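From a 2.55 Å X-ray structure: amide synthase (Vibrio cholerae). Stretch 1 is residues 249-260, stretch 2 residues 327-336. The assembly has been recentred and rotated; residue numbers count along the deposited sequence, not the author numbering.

Stretch 1, residues 249-260: AEPDAPWLWLPF
Stretch 2 327-336: SYFMSPFINI

Stretch 1 leaves a helix at Glu250 (phi/psi -160/58) and turns at once: a type I beta turn runs from Glu250 to Ala253, closed by a hydrogen bond from Ala253 N to Glu250 O of 2.9 Å. Pro254 (-75/-17) then leads into an extended strand, Trp255 to Phe260, with phi between -91 and -128 and psi between 115 and 157. Stretch 2 approaches as an irregular segment in which Ser331 N donates to Phe329 O (2.7 Å). A cis peptide bond precedes Pro332 (-68/153), and the strand begins at Phe333, continuing through Ile336 with phi near -125 and psi near 135.

The two strands run in the same general direction, their axes 35° apart (signed crossing angle -35°) and 4.9 Å at closest approach. Register is set by a single bridge that pairs Trp257 with Phe333, CA to CA 4.5 Å; the CA atoms of Leu256 and Pro332 lie 5.4 Å apart, those of Leu258 and Ile334 5.6 Å. Trp257 supplies both backbone hydrogen bonds, its N donating to Pro332 O (2.8 Å, 173°) and its O accepting from Ile334 N (2.9 Å, 165°), so that it spans Phe333 in the parallel manner. The same Trp257 O receives a CA-H...O contact from Phe333 CA at 3.4 Å.

Trp257 also dominates the side-chain packing. With chi1 -69° (m) and chi2 80°, its indole lies along the loop before the strand. Met330 (m, t, t) covers one face: its CG sits 3.4 Å from the centroid of the six-membered ring, 15° off the normal, and its SD lies obliquely at 4.6 Å from that centroid. At the far end of the indole, Trp257 CH2 meets Tyr328 CB at 3.8 Å; the six-membered ring and the Tyr328 ring are oblique, with planes at 43° and centroids 5.9 Å apart. Trp257 NE1 comes within 3.5 Å of Phe329 O, but the angle is too poor for a hydrogen bond.

Phe333 (chi1 -164°, t; chi2 99°) brings its CD1 to 3.4 Å from Trp257 CB and its CZ to 3.8 Å from Pro259 CB. Pro259 CD approaches Ile334 O at 3.1 Å; lacking an amide hydrogen, this proline cannot donate to that carbonyl. Leu256 and Leu258 direct CB away, yet their ends return to Ile334 (t, t): its CG2 lies 3.9 Å from Leu256 CD2 and a tight 3.1 Å from Leu258 CD2. Pro332 CD packs 3.4 Å from Trp255 O and 4.2 Å from Ala253 CB.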

# COMPACT_ATOMS: atom_id res chain seq x y z
N ALA A 249 3.14 -15.82 37.02
CA ALA A 249 1.80 -15.66 37.58
C ALA A 249 0.70 -16.59 37.04
O ALA A 249 -0.24 -16.91 37.76
CB ALA A 249 1.35 -14.20 37.44
N GLU A 250 0.81 -17.01 35.79
CA GLU A 250 -0.21 -17.88 35.20
C GLU A 250 0.41 -18.60 34.00
O GLU A 250 -0.09 -18.52 32.88
CB GLU A 250 -1.43 -17.04 34.78
CG GLU A 250 -2.75 -17.82 34.66
CD GLU A 250 -3.98 -16.91 34.63
OE1 GLU A 250 -4.10 -16.07 35.55
OE2 GLU A 250 -4.83 -17.04 33.71
N PRO A 251 1.50 -19.33 34.23
CA PRO A 251 2.21 -20.07 33.18
C PRO A 251 1.34 -20.93 32.26
O PRO A 251 1.65 -21.08 31.08
CB PRO A 251 3.21 -20.91 33.98
CG PRO A 251 2.46 -21.19 35.25
CD PRO A 251 1.89 -19.82 35.57
N ASP A 252 0.26 -21.49 32.80
CA ASP A 252 -0.62 -22.35 32.00
C ASP A 252 -1.50 -21.62 30.99
O ASP A 252 -2.22 -22.25 30.20
CB ASP A 252 -1.48 -23.19 32.94
CG ASP A 252 -0.63 -24.04 33.86
OD1 ASP A 252 0.27 -24.75 33.35
OD2 ASP A 252 -0.86 -24.00 35.09
N ALA A 253 -1.45 -20.29 31.02
CA ALA A 253 -2.21 -19.48 30.07
C ALA A 253 -1.24 -19.05 28.98
O ALA A 253 -0.45 -18.12 29.15
CB ALA A 253 -2.81 -18.27 30.78
N PRO A 254 -1.26 -19.74 27.84
CA PRO A 254 -0.35 -19.36 26.76
C PRO A 254 -0.75 -18.09 26.02
O PRO A 254 0.07 -17.49 25.33
CB PRO A 254 -0.35 -20.59 25.86
CG PRO A 254 -1.72 -21.12 26.04
CD PRO A 254 -1.98 -20.99 27.51
N TRP A 255 -1.99 -17.67 26.16
CA TRP A 255 -2.44 -16.48 25.44
C TRP A 255 -2.76 -15.24 26.27
O TRP A 255 -3.20 -15.34 27.42
CB TRP A 255 -3.65 -16.84 24.61
CG TRP A 255 -3.41 -17.95 23.64
CD1 TRP A 255 -3.73 -19.27 23.79
CD2 TRP A 255 -2.90 -17.81 22.31
NE1 TRP A 255 -3.47 -19.95 22.62
CE2 TRP A 255 -2.96 -19.08 21.70
CE3 TRP A 255 -2.40 -16.72 21.57
CZ2 TRP A 255 -2.55 -19.30 20.38
CZ3 TRP A 255 -1.99 -16.94 20.26
CH2 TRP A 255 -2.07 -18.22 19.68
N LEU A 256 -2.52 -14.07 25.66
CA LEU A 256 -2.83 -12.77 26.26
C LEU A 256 -3.65 -12.08 25.19
O LEU A 256 -3.17 -11.92 24.08
CB LEU A 256 -1.58 -11.94 26.50
CG LEU A 256 -1.56 -11.02 27.73
CD1 LEU A 256 -0.62 -9.85 27.45
CD2 LEU A 256 -2.95 -10.51 28.09
N TRP A 257 -4.89 -11.69 25.49
CA TRP A 257 -5.71 -11.03 24.49
C TRP A 257 -5.55 -9.53 24.54
O TRP A 257 -5.43 -8.94 25.61
CB TRP A 257 -7.18 -11.40 24.66
CG TRP A 257 -7.49 -12.84 24.32
CD1 TRP A 257 -7.28 -13.93 25.11
CD2 TRP A 257 -8.05 -13.32 23.10
NE1 TRP A 257 -7.68 -15.07 24.45
CE2 TRP A 257 -8.16 -14.73 23.22
CE3 TRP A 257 -8.48 -12.71 21.91
CZ2 TRP A 257 -8.68 -15.53 22.19
CZ3 TRP A 257 -9.00 -13.51 20.89
CH2 TRP A 257 -9.10 -14.91 21.04
N LEU A 258 -5.54 -8.93 23.34
CA LEU A 258 -5.37 -7.50 23.13
C LEU A 258 -6.45 -6.89 22.27
O LEU A 258 -7.10 -7.58 21.48
CB LEU A 258 -4.09 -7.21 22.35
CG LEU A 258 -2.74 -7.63 22.84
CD1 LEU A 258 -1.74 -7.37 21.74
CD2 LEU A 258 -2.40 -6.84 24.09
N PRO A 259 -6.64 -5.58 22.40
CA PRO A 259 -7.65 -4.96 21.56
C PRO A 259 -6.86 -4.16 20.52
O PRO A 259 -6.04 -3.31 20.89
CB PRO A 259 -8.42 -4.06 22.54
CG PRO A 259 -7.36 -3.56 23.42
CD PRO A 259 -6.39 -4.75 23.60
N PHE A 260 -7.02 -4.49 19.24
CA PHE A 260 -6.35 -3.70 18.20
C PHE A 260 -7.42 -2.69 17.70
O PHE A 260 -8.46 -3.09 17.15
CB PHE A 260 -5.87 -4.57 17.04
CG PHE A 260 -5.45 -3.78 15.83
CD1 PHE A 260 -4.55 -2.71 15.97
CD2 PHE A 260 -5.98 -4.05 14.58
CE1 PHE A 260 -4.21 -1.93 14.88
CE2 PHE A 260 -5.65 -3.27 13.47
CZ PHE A 260 -4.76 -2.20 13.62
N SER A 327 -17.74 -19.13 20.78
CA SER A 327 -16.90 -17.94 20.76
C SER A 327 -15.66 -18.21 21.61
O SER A 327 -15.65 -19.13 22.42
CB SER A 327 -17.65 -16.74 21.34
OG SER A 327 -18.10 -17.01 22.67
N TYR A 328 -14.61 -17.43 21.41
CA TYR A 328 -13.40 -17.62 22.21
C TYR A 328 -13.52 -16.92 23.55
O TYR A 328 -14.16 -15.85 23.67
CB TYR A 328 -12.18 -17.05 21.50
CG TYR A 328 -11.77 -17.78 20.24
CD1 TYR A 328 -11.53 -17.08 19.05
CD2 TYR A 328 -11.54 -19.15 20.25
CE1 TYR A 328 -11.07 -17.73 17.92
CE2 TYR A 328 -11.08 -19.80 19.13
CZ TYR A 328 -10.85 -19.09 17.97
OH TYR A 328 -10.36 -19.75 16.87
N PHE A 329 -12.87 -17.50 24.55
CA PHE A 329 -12.84 -16.91 25.88
C PHE A 329 -11.65 -15.97 25.82
O PHE A 329 -10.51 -16.38 25.99
CB PHE A 329 -12.62 -17.99 26.93
CG PHE A 329 -12.66 -17.49 28.34
CD1 PHE A 329 -13.79 -16.84 28.82
CD2 PHE A 329 -11.59 -17.70 29.20
CE1 PHE A 329 -13.86 -16.40 30.15
CE2 PHE A 329 -11.64 -17.27 30.54
CZ PHE A 329 -12.79 -16.62 31.02
N MET A 330 -11.90 -14.69 25.57
CA MET A 330 -10.78 -13.75 25.46
C MET A 330 -10.21 -13.33 26.80
O MET A 330 -10.31 -12.19 27.21
CB MET A 330 -11.20 -12.53 24.64
CG MET A 330 -11.49 -12.93 23.20
SD MET A 330 -12.53 -11.80 22.26
CE MET A 330 -13.29 -12.92 21.02
N SER A 331 -9.57 -14.28 27.48
CA SER A 331 -8.96 -14.00 28.76
C SER A 331 -7.71 -14.85 28.94
O SER A 331 -7.66 -15.97 28.49
CB SER A 331 -9.95 -14.30 29.89
OG SER A 331 -9.41 -13.91 31.14
N PRO A 332 -6.68 -14.31 29.60
CA PRO A 332 -6.58 -12.97 30.19
C PRO A 332 -6.54 -11.86 29.11
O PRO A 332 -6.10 -12.08 27.99
CB PRO A 332 -5.30 -13.06 31.02
CG PRO A 332 -4.48 -14.04 30.28
CD PRO A 332 -5.49 -15.11 29.90
N PHE A 333 -6.98 -10.67 29.48
CA PHE A 333 -7.08 -9.56 28.55
C PHE A 333 -6.39 -8.29 29.06
O PHE A 333 -6.48 -7.97 30.25
CB PHE A 333 -8.57 -9.27 28.34
CG PHE A 333 -8.87 -8.43 27.14
CD1 PHE A 333 -9.29 -9.02 25.95
CD2 PHE A 333 -8.75 -7.04 27.19
CE1 PHE A 333 -9.58 -8.23 24.83
CE2 PHE A 333 -9.03 -6.25 26.07
CZ PHE A 333 -9.45 -6.85 24.89
N ILE A 334 -5.69 -7.59 28.18
CA ILE A 334 -5.03 -6.35 28.60
C ILE A 334 -5.55 -5.15 27.80
O ILE A 334 -5.83 -5.24 26.61
CB ILE A 334 -3.48 -6.48 28.53
CG1 ILE A 334 -2.83 -5.23 29.09
CG2 ILE A 334 -3.03 -6.71 27.10
CD1 ILE A 334 -1.35 -5.36 29.31
N ASN A 335 -5.72 -4.03 28.48
CA ASN A 335 -6.25 -2.80 27.88
C ASN A 335 -5.37 -1.67 28.34
O ASN A 335 -5.01 -1.59 29.52
CB ASN A 335 -7.65 -2.50 28.43
CG ASN A 335 -8.74 -2.59 27.38
OD1 ASN A 335 -8.68 -1.91 26.37
ND2 ASN A 335 -9.74 -3.43 27.64
N ILE A 336 -5.03 -0.79 27.41
CA ILE A 336 -4.24 0.38 27.79
C ILE A 336 -5.12 1.58 27.49
O ILE A 336 -5.59 1.75 26.37
CB ILE A 336 -2.96 0.51 26.98
CG1 ILE A 336 -2.07 -0.74 27.14
CG2 ILE A 336 -2.26 1.77 27.41
CD1 ILE A 336 -1.54 -0.98 28.55